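Local coordinates for protein cytochrome P450 (Novosphingobium aromaticivorans, PDB 3OFT) that belongs to the cytochrome P450 family (CYP101C1) and holds a haem, protoporphyrin IX containing Fe, within a largely helical fold, at residues A[29-34]-A[308-313]; A[368-373]-A[391-396]. All blocks are in the same frame, centred on the assembly; numbering follows the deposited sequence.

Overall arrangement
Both contacts belong to one cytochrome P450 chain but to separate parts of its fold. Contact 1 is buried and joins two short helices that are far apart in sequence, next to the six-stranded mixed sheet. Contact 2 lies nearer the surface and pairs two strands of a small antiparallel sheet close to the C-terminus. The centres of contact 1 and contact 2 are about 30 Å apart. The nearest atoms of contact 1 and contact 2 are about 17 Å apart. No secondary-structure element is common to the two. In contact 1 leucine, valine and tryptophan side chains do most of the work, with one lysine bond to a helix end. In contact 2 backbone hydrogen bonds do it, and side chains pack around them.

Contact 1: A[29-34]-A[308-313]; sequences AWKTLL and SVLHNL
Helix 26-31 of this cytochrome P450 and the 3-10 turn that follows it pack here on helix 309-312, which directly follows strand 303-307 of the mixed sheet. Leu310 is the central side chain. Its CD1 lies 3.5 Å from Trp30 O and also approaches the CA of Lys31. Its other methyl, CD2, sits at the edge of the Trp30 indole, near the ring plane, 3.8 Å from CE3. That methyl also meets CB and CD1 of Leu33. Leu34 runs past Leu310 in the opposite direction, with Leu34 CD1 3.8 Å from Leu310 CG. So Leu310 is inserted among three side chains of 29-34. Val309 adds a tight contact, its CG1 3.5 Å from Trp30 CB. This methyl lies between the backbone N and the carbonyl carbon of its own residue (chi1 66°).

Lys31 makes the polar link. Its chain starts anti to the carbonyl carbon (chi1 -78°), then bends at chi3 and chi4. The bends bring Lys31 NZ to Leu313 O for a 2.7 Å hydrogen bond, in the carbonyl plane. Leu313 is the first residue past the helix, so the ammonium group meets the C-terminal end of helix 309-312. The charge would probably suit the partial negative charge there. NZ also forms a salt bridge with Glu322.

Tyr26 and Phe14 meet the Trp30 ring, and the Trp30 side chain touches Tyr305 and Pro307 of strand 303-307. Val309 and Leu313 pack on Phe27, while Leu310 reaches Val57 of helix 54-62.

Contact 2: A[368-373]-A[391-396]; sequences EFALAP and PLVWRA
Phe369 and Leu392 lie side by side and point the same way, with Phe369 CD1 4.2 Å from Leu392 CD1. The Phe369 ring leaves its strand with CG between the backbone N and the carbonyl carbon (chi1 60°). Trp394 has the same first torsion (chi1 62°), but its indole leads away from 368-373. Its CB makes the closest approach: Trp394 CB is 4.0 Å from Phe369 CB and 3.3 Å from Glu368 O. Leu392 CB lies in the indole plane, at the ring edge. Leu371 crosses Leu392 obliquely, and their CD2 methyls meet.

Ala370 and Val393 project from the sheet face opposite to Phe369 and Trp394. Val393 CG1 packs 3.8 Å from Ala372 CB, while its CG2 touches the carbonyl oxygens of Ala370 and Leu371. Ala372 CB also touches the ring of Pro391 at CB.

Most of these residues belong to an antiparallel strand pair, 369-371 with the C-terminal part of 386-394; Ala372 follows the first strand. Ala370 and Val393 form a hydrogen-bonded pair. Ala370 N gives to Val393 O at 3.0 Å, and Val393 N gives to Ala370 O at 2.9 Å, both nearly along the C=O axis. The Ala372 N to Pro391 O bond is 2.9 Å long, with the donor 37° above the carbonyl plane. At the other end a water bridges Glu368 O and Arg395 N.

Strand 133-135 also pairs with 386-394, and Trp394 NE1 is hydrogen-bonded to Arg129 O. Phe369 meets Trp362 edge-to-face, and Ala251 of helix 221-252 touches Phe369, Leu371 and Leu392.

Contact 1: A[29-34]-A[308-313]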
ATOM      1  N   ALA A  29      -7.733  15.201  -6.624  1.00 12.51           N
ATOM      2  CA  ALA A  29      -8.569  15.439  -5.411  1.00 12.20           C
ATOM      3  C   ALA A  29      -7.747  15.834  -4.167  1.00 12.27           C
ATOM      4  O   ALA A  29      -8.117  16.753  -3.437  1.00 12.94           O
ATOM      5  CB  ALA A  29      -9.477  14.241  -5.114  1.00 11.01           C
ATOM      6  N   TRP A  30      -6.649  15.123  -3.925  1.00 11.67           N
ATOM      7  CA  TRP A  30      -5.727  15.428  -2.837  1.00 10.75           C
ATOM      8  C   TRP A  30      -4.919  16.689  -3.077  1.00 11.51           C
ATOM      9  O   TRP A  30      -4.711  17.493  -2.159  1.00 11.28           O
ATOM     10  CB  TRP A  30      -4.794  14.231  -2.641  1.00 10.06           C
ATOM     11  CG  TRP A  30      -5.413  13.258  -1.710  1.00 10.84           C
ATOM     12  CD1 TRP A  30      -6.090  12.088  -2.023  1.00 12.16           C
ATOM     13  CD2 TRP A  30      -5.482  13.404  -0.299  1.00 11.61           C
ATOM     14  NE1 TRP A  30      -6.553  11.499  -0.853  1.00 11.69           N
ATOM     15  CE2 TRP A  30      -6.187  12.283   0.215  1.00 13.55           C
ATOM     16  CE3 TRP A  30      -5.003  14.381   0.596  1.00 10.61           C
ATOM     17  CZ2 TRP A  30      -6.398  12.094   1.604  1.00 10.71           C
ATOM     18  CZ3 TRP A  30      -5.240  14.204   1.965  1.00 12.03           C
ATOM     19  CH2 TRP A  30      -5.919  13.072   2.452  1.00 12.35           C
ATOM     20  N   LYS A  31      -4.483  16.878  -4.317  1.00 11.34           N
ATOM     21  CA  LYS A  31      -3.679  18.052  -4.648  1.00 13.48           C
ATOM     22  C   LYS A  31      -4.386  19.405  -4.492  1.00 14.17           C
ATOM     23  O   LYS A  31      -3.707  20.433  -4.425  1.00 14.04           O
ATOM     24  CB  LYS A  31      -3.054  17.930  -6.056  1.00 13.71           C
ATOM     25  CG  LYS A  31      -1.830  16.996  -6.041  1.00 16.32           C
ATOM     26  CD  LYS A  31      -1.155  16.877  -7.407  1.00 19.76           C
ATOM     27  CE  LYS A  31      -0.388  18.150  -7.765  1.00 22.73           C
ATOM     28  NZ  LYS A  31       0.855  17.858  -8.586  1.00 22.80           N
ATOM     29  N   THR A  32      -5.714  19.406  -4.408  1.00 14.09           N
ATOM     30  CA  THR A  32      -6.455  20.635  -4.080  1.00 15.03           C
ATOM     31  C   THR A  32      -5.922  21.259  -2.785  1.00 15.47           C
ATOM     32  O   THR A  32      -5.941  22.500  -2.631  1.00 13.97           O
ATOM     33  CB  THR A  32      -7.950  20.402  -3.895  1.00 15.77           C
ATOM     34  OG1 THR A  32      -8.160  19.477  -2.810  1.00 16.30           O
ATOM     35  CG2 THR A  32      -8.557  19.842  -5.157  1.00 15.43           C
ATOM     36  N   LEU A  33      -5.418  20.419  -1.876  1.00 13.58           N
ATOM     37  CA  LEU A  33      -4.917  20.911  -0.596  1.00 13.84           C
ATOM     38  C   LEU A  33      -3.612  21.702  -0.693  1.00 13.69           C
ATOM     39  O   LEU A  33      -3.262  22.416   0.230  1.00 14.66           O
ATOM     40  CB  LEU A  33      -4.748  19.767   0.438  1.00 13.98           C
ATOM     41  CG  LEU A  33      -6.011  19.102   0.997  1.00 14.09           C
ATOM     42  CD1 LEU A  33      -5.592  18.011   2.010  1.00 13.49           C
ATOM     43  CD2 LEU A  33      -6.905  20.141   1.682  1.00 14.56           C
ATOM     44  N   LEU A  34      -2.861  21.533  -1.779  1.00 14.05           N
ATOM     45  CA  LEU A  34      -1.640  22.307  -1.965  1.00 16.68           C
ATOM     46  C   LEU A  34      -1.906  23.821  -2.128  1.00 18.02           C
ATOM     47  O   LEU A  34      -0.970  24.662  -1.966  1.00 18.82           O
ATOM     48  CB  LEU A  34      -0.912  21.793  -3.201  1.00 16.17           C
ATOM     49  CG  LEU A  34       0.170  20.713  -3.039  1.00 18.55           C
ATOM     50  CD1 LEU A  34       0.358  20.067  -1.713  1.00 14.01           C
ATOM     51  CD2 LEU A  34       0.335  19.739  -4.279  1.00 16.31           C
ATOM     52  N   SER A 308       0.840  10.365   1.467  1.00  7.57           N
ATOM     53  CA  SER A 308       2.104  10.314   0.706  1.00  8.40           C
ATOM     54  C   SER A 308       2.052  11.094  -0.619  1.00  8.57           C
ATOM     55  O   SER A 308       3.077  11.653  -1.014  1.00  7.77           O
ATOM     56  CB  SER A 308       2.564   8.874   0.455  1.00  9.18           C
ATOM     57  OG  SER A 308       1.593   8.188  -0.323  1.00  7.96           O
ATOM     58  N   VAL A 309       0.881  11.169  -1.256  1.00  7.58           N
ATOM     59  CA  VAL A 309       0.721  11.888  -2.532  1.00  8.54           C
ATOM     60  C   VAL A 309       1.150  13.366  -2.396  1.00  9.63           C
ATOM     61  O   VAL A 309       1.703  13.919  -3.331  1.00 10.33           O
ATOM     62  CB  VAL A 309      -0.731  11.765  -3.116  1.00  7.95           C
ATOM     63  CG1 VAL A 309      -1.741  12.474  -2.203  1.00  7.59           C
ATOM     64  CG2 VAL A 309      -0.816  12.315  -4.594  1.00  8.34           C
ATOM     65  N   LEU A 310       0.969  13.978  -1.218  1.00  8.56           N
ATOM     66  CA  LEU A 310       1.266  15.389  -1.052  1.00  9.81           C
ATOM     67  C   LEU A 310       2.746  15.641  -0.728  1.00 10.22           C
ATOM     68  O   LEU A 310       3.184  16.776  -0.639  1.00 11.11           O
ATOM     69  CB  LEU A 310       0.323  15.954   0.029  1.00 10.02           C
ATOM     70  CG  LEU A 310      -0.926  16.682  -0.463  1.00 13.13           C
ATOM     71  CD1 LEU A 310      -1.332  16.579  -2.000  1.00 10.15           C
ATOM     72  CD2 LEU A 310      -2.069  16.848   0.502  1.00 13.90           C
ATOM     73  N   HIS A 311       3.534  14.586  -0.542  1.00 10.09           N
ATOM     74  CA  HIS A 311       5.006  14.743  -0.691  1.00 10.47           C
ATOM     75  C   HIS A 311       5.432  14.502  -2.136  1.00 11.04           C
ATOM     76  O   HIS A 311       5.990  15.426  -2.789  1.00 11.22           O
ATOM     77  CB  HIS A 311       5.776  13.802   0.258  1.00 10.58           C
ATOM     78  CG  HIS A 311       7.267  13.922   0.166  1.00 10.37           C
ATOM     79  ND1 HIS A 311       7.935  15.125   0.237  1.00 15.25           N
ATOM     80  CD2 HIS A 311       8.218  12.975   0.030  1.00  6.59           C
ATOM     81  CE1 HIS A 311       9.236  14.915   0.123  1.00 10.03           C
ATOM     82  NE2 HIS A 311       9.432  13.619   0.016  1.00 15.86           N
ATOM     83  N   ASN A 312       5.199  13.286  -2.642  1.00  9.31           N
ATOM     84  CA  ASN A 312       5.651  12.929  -4.002  1.00  8.73           C
ATOM     85  C   ASN A 312       5.224  13.875  -5.103  1.00  8.80           C
ATOM     86  O   ASN A 312       6.015  14.152  -6.002  1.00  8.71           O
ATOM     87  CB  ASN A 312       5.205  11.551  -4.414  1.00  7.10           C
ATOM     88  CG  ASN A 312       5.853  10.462  -3.590  1.00  7.48           C
ATOM     89  OD1 ASN A 312       6.236  10.673  -2.428  1.00  9.45           O
ATOM     90  ND2 ASN A 312       5.981   9.285  -4.189  1.00  9.74           N
ATOM     91  N   LEU A 313       3.988  14.343  -5.059  1.00  8.05           N
ATOM     92  CA  LEU A 313       3.485  15.134  -6.169  1.00  9.27           C
ATOM     93  C   LEU A 313       3.411  16.645  -5.900  1.00 10.63           C
ATOM     94  O   LEU A 313       2.721  17.368  -6.641  1.00 11.36           O
ATOM     95  CB  LEU A 313       2.119  14.587  -6.631  1.00  8.96           C
ATOM     96  CG  LEU A 313       2.128  13.113  -7.098  1.00  8.53           C
ATOM     97  CD1 LEU A 313       0.778  12.795  -7.697  1.00  8.47           C
ATOM     98  CD2 LEU A 313       3.263  12.807  -8.153  1.00 10.77           C
TER

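Contact 2: A[368-373]-A[391-396]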
ATOM      1  N   GLU A 368      -0.873  -4.618 -27.859  1.00 14.80           N
ATOM      2  CA  GLU A 368      -1.125  -3.240 -27.478  1.00 15.39           C
ATOM      3  C   GLU A 368      -2.524  -3.173 -26.890  1.00 14.72           C
ATOM      4  O   GLU A 368      -3.452  -3.845 -27.399  1.00 15.21           O
ATOM      5  CB  GLU A 368      -0.987  -2.299 -28.674  1.00 16.88           C
ATOM      6  CG  GLU A 368      -1.125  -0.842 -28.273  1.00 23.72           C
ATOM      7  CD  GLU A 368      -0.682   0.153 -29.351  1.00 32.87           C
ATOM      8  OE1 GLU A 368      -0.750   1.361 -29.057  1.00 32.89           O
ATOM      9  OE2 GLU A 368      -0.276  -0.255 -30.480  1.00 37.63           O
ATOM     10  N   PHE A 369      -2.684  -2.414 -25.814  1.00 12.87           N
ATOM     11  CA  PHE A 369      -3.990  -2.325 -25.150  1.00 12.69           C
ATOM     12  C   PHE A 369      -4.372  -0.869 -24.882  1.00 12.85           C
ATOM     13  O   PHE A 369      -3.511   0.027 -24.884  1.00 12.93           O
ATOM     14  CB  PHE A 369      -4.059  -3.209 -23.868  1.00 11.93           C
ATOM     15  CG  PHE A 369      -3.050  -2.832 -22.820  1.00 11.90           C
ATOM     16  CD1 PHE A 369      -3.384  -1.956 -21.783  1.00 13.38           C
ATOM     17  CD2 PHE A 369      -1.748  -3.309 -22.897  1.00 10.46           C
ATOM     18  CE1 PHE A 369      -2.443  -1.578 -20.813  1.00 12.80           C
ATOM     19  CE2 PHE A 369      -0.767  -2.906 -21.920  1.00 10.78           C
ATOM     20  CZ  PHE A 369      -1.144  -2.053 -20.881  1.00 11.89           C
ATOM     21  N   ALA A 370      -5.668  -0.628 -24.634  1.00 12.60           N
ATOM     22  CA  ALA A 370      -6.184   0.726 -24.461  1.00 12.48           C
ATOM     23  C   ALA A 370      -7.382   0.722 -23.541  1.00 13.60           C
ATOM     24  O   ALA A 370      -7.951  -0.343 -23.243  1.00 11.18           O
ATOM     25  CB  ALA A 370      -6.612   1.324 -25.847  1.00 13.78           C
ATOM     26  N   LEU A 371      -7.812   1.917 -23.127  1.00 12.89           N
ATOM     27  CA  LEU A 371      -9.069   1.982 -22.395  1.00 13.35           C
ATOM     28  C   LEU A 371     -10.246   1.650 -23.341  1.00 13.51           C
ATOM     29  O   LEU A 371     -10.175   1.921 -24.545  1.00 14.48           O
ATOM     30  CB  LEU A 371      -9.259   3.363 -21.785  1.00 13.21           C
ATOM     31  CG  LEU A 371      -8.274   3.766 -20.679  1.00 12.08           C
ATOM     32  CD1 LEU A 371      -8.557   5.223 -20.373  1.00 16.92           C
ATOM     33  CD2 LEU A 371      -8.394   2.923 -19.414  1.00 16.52           C
ATOM     34  N   ALA A 372     -11.303   1.066 -22.796  1.00 13.16           N
ATOM     35  CA  ALA A 372     -12.538   0.827 -23.561  1.00 15.24           C
ATOM     36  C   ALA A 372     -13.149   2.144 -24.033  1.00 17.20           C
ATOM     37  O   ALA A 372     -13.058   3.157 -23.330  1.00 16.56           O
ATOM     38  CB  ALA A 372     -13.545   0.062 -22.735  1.00 14.40           C
ATOM     39  N   PRO A 373     -13.787   2.136 -25.214  1.00 19.07           N
ATOM     40  CA  PRO A 373     -14.314   3.424 -25.687  1.00 21.73           C
ATOM     41  C   PRO A 373     -15.504   3.995 -24.898  1.00 24.01           C
ATOM     42  O   PRO A 373     -15.628   5.212 -24.825  1.00 25.35           O
ATOM     43  CB  PRO A 373     -14.741   3.124 -27.130  1.00 20.95           C
ATOM     44  CG  PRO A 373     -15.106   1.670 -27.115  1.00 19.61           C
ATOM     45  CD  PRO A 373     -14.107   1.028 -26.136  1.00 19.08           C
ATOM     46  N   PRO A 391     -11.520  -0.488 -17.367  1.00 12.14           N
ATOM     47  CA  PRO A 391     -11.920  -1.332 -18.485  1.00 11.75           C
ATOM     48  C   PRO A 391     -10.922  -1.216 -19.641  1.00 11.49           C
ATOM     49  O   PRO A 391     -10.775  -0.129 -20.238  1.00 11.91           O
ATOM     50  CB  PRO A 391     -13.283  -0.743 -18.882  1.00 12.02           C
ATOM     51  CG  PRO A 391     -13.157   0.733 -18.568  1.00 13.77           C
ATOM     52  CD  PRO A 391     -12.271   0.795 -17.315  1.00 11.82           C
ATOM     53  N   LEU A 392     -10.253  -2.332 -19.950  1.00 10.64           N
ATOM     54  CA  LEU A 392      -9.251  -2.405 -21.009  1.00 10.13           C
ATOM     55  C   LEU A 392      -9.784  -3.195 -22.188  1.00  9.42           C
ATOM     56  O   LEU A 392     -10.651  -4.037 -22.006  1.00 10.60           O
ATOM     57  CB  LEU A 392      -7.994  -3.109 -20.481  1.00 10.05           C
ATOM     58  CG  LEU A 392      -7.365  -2.414 -19.248  1.00  7.54           C
ATOM     59  CD1 LEU A 392      -6.105  -3.160 -18.826  1.00  9.31           C
ATOM     60  CD2 LEU A 392      -7.057  -0.954 -19.557  1.00  9.41           C
ATOM     61  N   VAL A 393      -9.229  -2.936 -23.375  1.00  9.94           N
ATOM     62  CA  VAL A 393      -9.549  -3.643 -24.602  1.00  9.54           C
ATOM     63  C   VAL A 393      -8.251  -3.836 -25.395  1.00 10.36           C
ATOM     64  O   VAL A 393      -7.285  -3.054 -25.245  1.00 10.87           O
ATOM     65  CB  VAL A 393     -10.618  -2.887 -25.466  1.00 10.10           C
ATOM     66  CG1 VAL A 393     -11.937  -2.773 -24.731  1.00 10.86           C
ATOM     67  CG2 VAL A 393     -10.126  -1.463 -25.901  1.00  9.90           C
ATOM     68  N   TRP A 394      -8.212  -4.909 -26.176  1.00 11.70           N
ATOM     69  CA  TRP A 394      -7.094  -5.235 -27.036  1.00 12.56           C
ATOM     70  C   TRP A 394      -7.552  -6.216 -28.114  1.00 14.61           C
ATOM     71  O   TRP A 394      -8.624  -6.828 -28.010  1.00 14.05           O
ATOM     72  CB  TRP A 394      -5.899  -5.789 -26.229  1.00 11.13           C
ATOM     73  CG  TRP A 394      -6.217  -7.051 -25.515  1.00 10.18           C
ATOM     74  CD1 TRP A 394      -6.078  -8.319 -25.999  1.00 11.15           C
ATOM     75  CD2 TRP A 394      -6.753  -7.175 -24.184  1.00 10.15           C
ATOM     76  NE1 TRP A 394      -6.509  -9.241 -25.043  1.00 10.54           N
ATOM     77  CE2 TRP A 394      -6.926  -8.561 -23.930  1.00  9.08           C
ATOM     78  CE3 TRP A 394      -7.130  -6.248 -23.189  1.00  8.34           C
ATOM     79  CZ2 TRP A 394      -7.435  -9.052 -22.724  1.00  8.41           C
ATOM     80  CZ3 TRP A 394      -7.648  -6.744 -21.977  1.00 12.53           C
ATOM     81  CH2 TRP A 394      -7.789  -8.138 -21.756  1.00 11.18           C
ATOM     82  N   ARG A 395      -6.745  -6.360 -29.164  1.00 16.00           N
ATOM     83  CA  ARG A 395      -7.079  -7.296 -30.232  1.00 20.14           C
ATOM     84  C   ARG A 395      -6.484  -8.626 -29.826  1.00 20.78           C
ATOM     85  O   ARG A 395      -5.276  -8.749 -29.713  1.00 21.22           O
ATOM     86  CB  ARG A 395      -6.440  -6.844 -31.540  1.00 20.32           C
ATOM     87  CG  ARG A 395      -7.021  -5.598 -32.130  1.00 24.46           C
ATOM     88  CD  ARG A 395      -6.355  -5.368 -33.497  1.00 34.23           C
ATOM     89  NE  ARG A 395      -6.685  -4.068 -34.074  1.00 39.42           N
ATOM     90  CZ  ARG A 395      -7.633  -3.879 -34.985  1.00 43.50           C
ATOM     91  NH1 ARG A 395      -8.352  -4.915 -35.418  1.00 45.27           N
ATOM     92  NH2 ARG A 395      -7.865  -2.656 -35.456  1.00 44.19           N
ATOM     93  N   ALA A 396      -7.312  -9.628 -29.602  1.00 23.01           N
ATOM     94  CA  ALA A 396      -6.782 -10.923 -29.117  1.00 24.75           C
ATOM     95  C   ALA A 396      -6.317 -11.822 -30.272  1.00 25.80           C
ATOM     96  O   ALA A 396      -6.268 -11.364 -31.442  1.00 28.42           O
ATOM     97  CB  ALA A 396      -7.810 -11.642 -28.223  1.00 24.13           C
TER
HETATM   98  O   HOH W   1      -4.352  -4.911 -29.709  1.00 15.66           O